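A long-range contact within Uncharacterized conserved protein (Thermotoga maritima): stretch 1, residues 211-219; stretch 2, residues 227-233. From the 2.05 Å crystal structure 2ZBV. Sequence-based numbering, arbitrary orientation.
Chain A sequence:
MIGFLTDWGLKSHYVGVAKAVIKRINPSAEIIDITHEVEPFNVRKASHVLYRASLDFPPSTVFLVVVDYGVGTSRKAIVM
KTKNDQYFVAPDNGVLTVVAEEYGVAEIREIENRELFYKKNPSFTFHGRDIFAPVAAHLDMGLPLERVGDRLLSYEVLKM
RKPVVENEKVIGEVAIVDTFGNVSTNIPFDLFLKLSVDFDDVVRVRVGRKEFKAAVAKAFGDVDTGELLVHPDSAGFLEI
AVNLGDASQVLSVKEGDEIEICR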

ATOM      1  N   GLU A 211      21.139  14.243 -25.928  1.00 37.36           N
ATOM      2  CA  GLU A 211      20.666  15.603 -25.729  1.00 36.44           C
ATOM      3  C   GLU A 211      19.272  15.709 -26.327  1.00 33.35           C
ATOM      4  O   GLU A 211      19.045  15.333 -27.480  1.00 31.99           O
ATOM      5  CB  GLU A 211      21.597  16.619 -26.388  1.00 38.82           C
ATOM      6  CG  GLU A 211      21.227  18.058 -26.064  1.00 45.21           C
ATOM      7  CD  GLU A 211      22.172  19.063 -26.696  1.00 50.14           C
ATOM      8  OE1 GLU A 211      22.284  19.067 -27.941  1.00 52.86           O
ATOM      9  OE2 GLU A 211      22.799  19.849 -25.948  1.00 52.55           O
ATOM     10  N   PHE A 212      18.339  16.207 -25.524  1.00 31.15           N
ATOM     11  CA  PHE A 212      16.954  16.361 -25.949  1.00 27.93           C
ATOM     12  C   PHE A 212      16.544  17.813 -25.818  1.00 28.19           C
ATOM     13  O   PHE A 212      17.094  18.555 -25.002  1.00 26.38           O
ATOM     14  CB  PHE A 212      16.015  15.566 -25.044  1.00 28.87           C
ATOM     15  CG  PHE A 212      16.324  14.105 -24.954  1.00 27.94           C
ATOM     16  CD1 PHE A 212      15.559  13.180 -25.652  1.00 28.77           C
ATOM     17  CD2 PHE A 212      17.348  13.646 -24.132  1.00 28.23           C
ATOM     18  CE1 PHE A 212      15.808  11.815 -25.532  1.00 27.78           C
ATOM     19  CE2 PHE A 212      17.603  12.282 -24.005  1.00 28.73           C
ATOM     20  CZ  PHE A 212      16.830  11.369 -24.706  1.00 28.70           C
ATOM     21  N   LYS A 213      15.570  18.214 -26.621  1.00 27.54           N
ATOM     22  CA  LYS A 213      15.027  19.554 -26.524  1.00 28.30           C
ATOM     23  C   LYS A 213      13.766  19.373 -25.682  1.00 27.70           C
ATOM     24  O   LYS A 213      13.061  18.365 -25.812  1.00 27.08           O
ATOM     25  CB  LYS A 213      14.650  20.109 -27.897  1.00 30.70           C
ATOM     26  CG  LYS A 213      15.822  20.599 -28.731  1.00 33.74           C
ATOM     27  CD  LYS A 213      15.325  21.476 -29.874  1.00 35.07           C
ATOM     28  CE  LYS A 213      16.468  21.928 -30.766  1.00 36.56           C
ATOM     29  NZ  LYS A 213      17.088  20.763 -31.457  1.00 37.98           N
ATOM     30  N   ALA A 214      13.482  20.328 -24.807  1.00 25.63           N
ATOM     31  CA  ALA A 214      12.296  20.215 -23.977  1.00 26.06           C
ATOM     32  C   ALA A 214      11.697  21.576 -23.702  1.00 23.97           C
ATOM     33  O   ALA A 214      12.411  22.521 -23.383  1.00 22.85           O
ATOM     34  CB  ALA A 214      12.635  19.517 -22.663  1.00 23.92           C
ATOM     35  N   ALA A 215      10.378  21.665 -23.837  1.00 24.50           N
ATOM     36  CA  ALA A 215       9.669  22.910 -23.590  1.00 24.36           C
ATOM     37  C   ALA A 215       9.531  23.128 -22.093  1.00 24.38           C
ATOM     38  O   ALA A 215       9.288  22.185 -21.340  1.00 24.11           O
ATOM     39  CB  ALA A 215       8.292  22.867 -24.232  1.00 24.21           C
ATOM     40  N   VAL A 216       9.718  24.368 -21.665  1.00 24.54           N
ATOM     41  CA  VAL A 216       9.575  24.720 -20.260  1.00 25.77           C
ATOM     42  C   VAL A 216       8.089  25.028 -20.114  1.00 27.18           C
ATOM     43  O   VAL A 216       7.585  25.984 -20.705  1.00 26.91           O
ATOM     44  CB  VAL A 216      10.414  25.957 -19.913  1.00 25.61           C
ATOM     45  CG1 VAL A 216      10.234  26.319 -18.448  1.00 26.21           C
ATOM     46  CG2 VAL A 216      11.877  25.684 -20.219  1.00 23.05           C
ATOM     47  N   ALA A 217       7.383  24.209 -19.342  1.00 28.02           N
ATOM     48  CA  ALA A 217       5.948  24.391 -19.180  1.00 29.89           C
ATOM     49  C   ALA A 217       5.472  24.263 -17.744  1.00 31.33           C
ATOM     50  O   ALA A 217       6.200  23.798 -16.873  1.00 33.18           O
ATOM     51  CB  ALA A 217       5.202  23.392 -20.064  1.00 28.40           C
ATOM     52  N   LYS A 218       4.234  24.684 -17.514  1.00 32.38           N
ATOM     53  CA  LYS A 218       3.627  24.626 -16.195  1.00 33.75           C
ATOM     54  C   LYS A 218       2.930  23.292 -15.964  1.00 33.95           C
ATOM     55  O   LYS A 218       3.111  22.660 -14.920  1.00 35.76           O
ATOM     56  CB  LYS A 218       2.604  25.752 -16.039  1.00 35.76           C
ATOM     57  CG  LYS A 218       3.187  27.153 -16.087  1.00 38.09           C
ATOM     58  CD  LYS A 218       2.082  28.192 -15.962  1.00 41.86           C
ATOM     59  CE  LYS A 218       2.633  29.609 -15.991  1.00 45.15           C
ATOM     60  NZ  LYS A 218       1.529  30.615 -15.949  1.00 47.13           N
ATOM     61  N   ALA A 219       2.140  22.864 -16.946  1.00 30.98           N
ATOM     62  CA  ALA A 219       1.385  21.618 -16.836  1.00 29.84           C
ATOM     63  C   ALA A 219       1.724  20.613 -17.932  1.00 27.80           C
ATOM     64  O   ALA A 219       2.135  20.990 -19.032  1.00 26.87           O
ATOM     65  CB  ALA A 219      -0.115  21.925 -16.862  1.00 29.93           C
ATOM     66  N   GLU A 227       5.118  14.371 -25.728  1.00 25.57           N
ATOM     67  CA  GLU A 227       6.230  15.322 -25.782  1.00 27.48           C
ATOM     68  C   GLU A 227       6.875  15.579 -24.417  1.00 26.03           C
ATOM     69  O   GLU A 227       6.214  15.501 -23.380  1.00 24.11           O
ATOM     70  CB  GLU A 227       5.755  16.662 -26.357  1.00 29.41           C
ATOM     71  CG  GLU A 227       5.299  16.612 -27.804  1.00 36.96           C
ATOM     72  CD  GLU A 227       6.346  16.026 -28.735  1.00 39.07           C
ATOM     73  OE1 GLU A 227       7.534  16.402 -28.623  1.00 42.52           O
ATOM     74  OE2 GLU A 227       5.977  15.193 -29.589  1.00 43.59           O
ATOM     75  N   LEU A 228       8.167  15.901 -24.436  1.00 24.58           N
ATOM     76  CA  LEU A 228       8.939  16.192 -23.224  1.00 24.10           C
ATOM     77  C   LEU A 228       8.706  17.613 -22.711  1.00 24.45           C
ATOM     78  O   LEU A 228       8.477  18.536 -23.491  1.00 24.28           O
ATOM     79  CB  LEU A 228      10.439  16.030 -23.496  1.00 23.40           C
ATOM     80  CG  LEU A 228      11.043  14.627 -23.549  1.00 25.07           C
ATOM     81  CD1 LEU A 228      12.373  14.683 -24.302  1.00 25.52           C
ATOM     82  CD2 LEU A 228      11.234  14.090 -22.130  1.00 20.91           C
ATOM     83  N   LEU A 229       8.776  17.783 -21.396  1.00 22.35           N
ATOM     84  CA  LEU A 229       8.606  19.095 -20.793  1.00 23.20           C
ATOM     85  C   LEU A 229       9.423  19.200 -19.516  1.00 24.78           C
ATOM     86  O   LEU A 229       9.682  18.198 -18.837  1.00 23.19           O
ATOM     87  CB  LEU A 229       7.137  19.378 -20.456  1.00 22.54           C
ATOM     88  CG  LEU A 229       6.474  18.486 -19.397  1.00 22.38           C
ATOM     89  CD1 LEU A 229       5.498  19.295 -18.551  1.00 23.35           C
ATOM     90  CD2 LEU A 229       5.770  17.330 -20.088  1.00 20.13           C
ATOM     91  N   VAL A 230       9.830  20.423 -19.204  1.00 23.30           N
ATOM     92  CA  VAL A 230      10.583  20.700 -17.991  1.00 24.64           C
ATOM     93  C   VAL A 230       9.670  21.582 -17.157  1.00 24.34           C
ATOM     94  O   VAL A 230       9.116  22.563 -17.655  1.00 22.17           O
ATOM     95  CB  VAL A 230      11.902  21.450 -18.302  1.00 26.93           C
ATOM     96  CG1 VAL A 230      12.444  22.096 -17.045  1.00 28.65           C
ATOM     97  CG2 VAL A 230      12.928  20.472 -18.871  1.00 27.11           C
ATOM     98  N   HIS A 231       9.492  21.230 -15.892  1.00 24.07           N
ATOM     99  CA  HIS A 231       8.621  22.020 -15.041  1.00 25.01           C
ATOM    100  C   HIS A 231       9.010  21.873 -13.576  1.00 24.32           C
ATOM    101  O   HIS A 231       9.887  21.072 -13.229  1.00 23.35           O
ATOM    102  CB  HIS A 231       7.170  21.568 -15.234  1.00 25.99           C
ATOM    103  CG  HIS A 231       6.892  20.204 -14.680  1.00 29.11           C
ATOM    104  ND1 HIS A 231       6.027  19.991 -13.629  1.00 31.43           N
ATOM    105  CD2 HIS A 231       7.396  18.990 -15.005  1.00 31.34           C
ATOM    106  CE1 HIS A 231       6.008  18.704 -13.331  1.00 32.00           C
ATOM    107  NE2 HIS A 231       6.829  18.074 -14.151  1.00 32.97           N
ATOM    108  N   PRO A 232       8.384  22.670 -12.698  1.00 23.81           N
ATOM    109  CA  PRO A 232       8.717  22.555 -11.275  1.00 24.80           C
ATOM    110  C   PRO A 232       7.769  21.524 -10.661  1.00 24.80           C
ATOM    111  O   PRO A 232       6.558  21.660 -10.807  1.00 24.56           O
ATOM    112  CB  PRO A 232       8.460  23.961 -10.750  1.00 24.62           C
ATOM    113  CG  PRO A 232       7.280  24.412 -11.576  1.00 25.66           C
ATOM    114  CD  PRO A 232       7.620  23.905 -12.970  1.00 25.03           C
ATOM    115  N   ASP A 233       8.302  20.495 -10.002  1.00 23.83           N
ATOM    116  CA  ASP A 233       7.432  19.491  -9.396  1.00 25.63           C
ATOM    117  C   ASP A 233       6.736  20.078  -8.166  1.00 26.45           C
ATOM    118  O   ASP A 233       6.914  21.253  -7.854  1.00 27.49           O
ATOM    119  CB  ASP A 233       8.197  18.199  -9.040  1.00 24.11           C
ATOM    120  CG  ASP A 233       9.232  18.389  -7.939  1.00 28.88           C
ATOM    121  OD1 ASP A 233       9.148  19.375  -7.180  1.00 27.53           O
ATOM    122  OD2 ASP A 233      10.132  17.522  -7.825  1.00 28.93           O
TER
HETATM  123  O   HOH W   1       8.805  19.645 -25.803  1.00 25.53           O

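This contact is a short parallel β-pairing, held by two direct backbone hydrogen bonds and one water bridge and flanked by apolar side chains. The register sets Ala215 beside Leu229 and Val216 beside Val230. Val230 makes both direct hydrogen bonds for its strand, using its backbone N and O: its N donates to Ala215 O at 2.8 Å, and its O accepts from Ala217 N at 2.9 Å. Both bonds are nearly straight, with N-H...O angles of 163° and 158°. Two CA-H...O contacts accompany them, Leu229 CA to Ala215 O at 3.2 Å and Val216 CA to Val230 O at 3.4 Å, so each carbonyl meets a CA as well as an amide.

Toward the start of the pairing the strands no longer bond directly. Ala215 N and Leu228 O stand 3.7 Å apart, and the O of water 1 accepts from Ala215 N at 3.2 Å and donates to Leu228 O at 2.6 Å; the ladder thus continues through solvent.

The side chains follow the alternation of a β-strand. Val216 and Val230 share one face of the sheet, where β-branched residues suit the extended backbone; Ala215 and Leu229 lie on the other. Ala214 points toward the partner strand, and its small methyl packs closely, with CB 3.9 Å from Val230 CG2 and 4.2 Å from Leu228 CB. Leu228 sets off sideways, but its longer chain brings CD1 to 3.8 Å from Phe212 CD1, extending the apolar packing beyond the paired residues. Leu229 CD1 lies 4.4 Å from Ala217 CB, a looser apolar contact.

At the far end, the CA-to-CB bond of His231 points toward the other stretch, and CB lies 2.9 Å from Ala217 O, a tight approach, while its ring leads away. NE2 is hydrogen-bonded elsewhere in the structure, but ND1 is buried without a partner: Lys218 O, at 4.2 Å from His231 ND1, is too distant to bond.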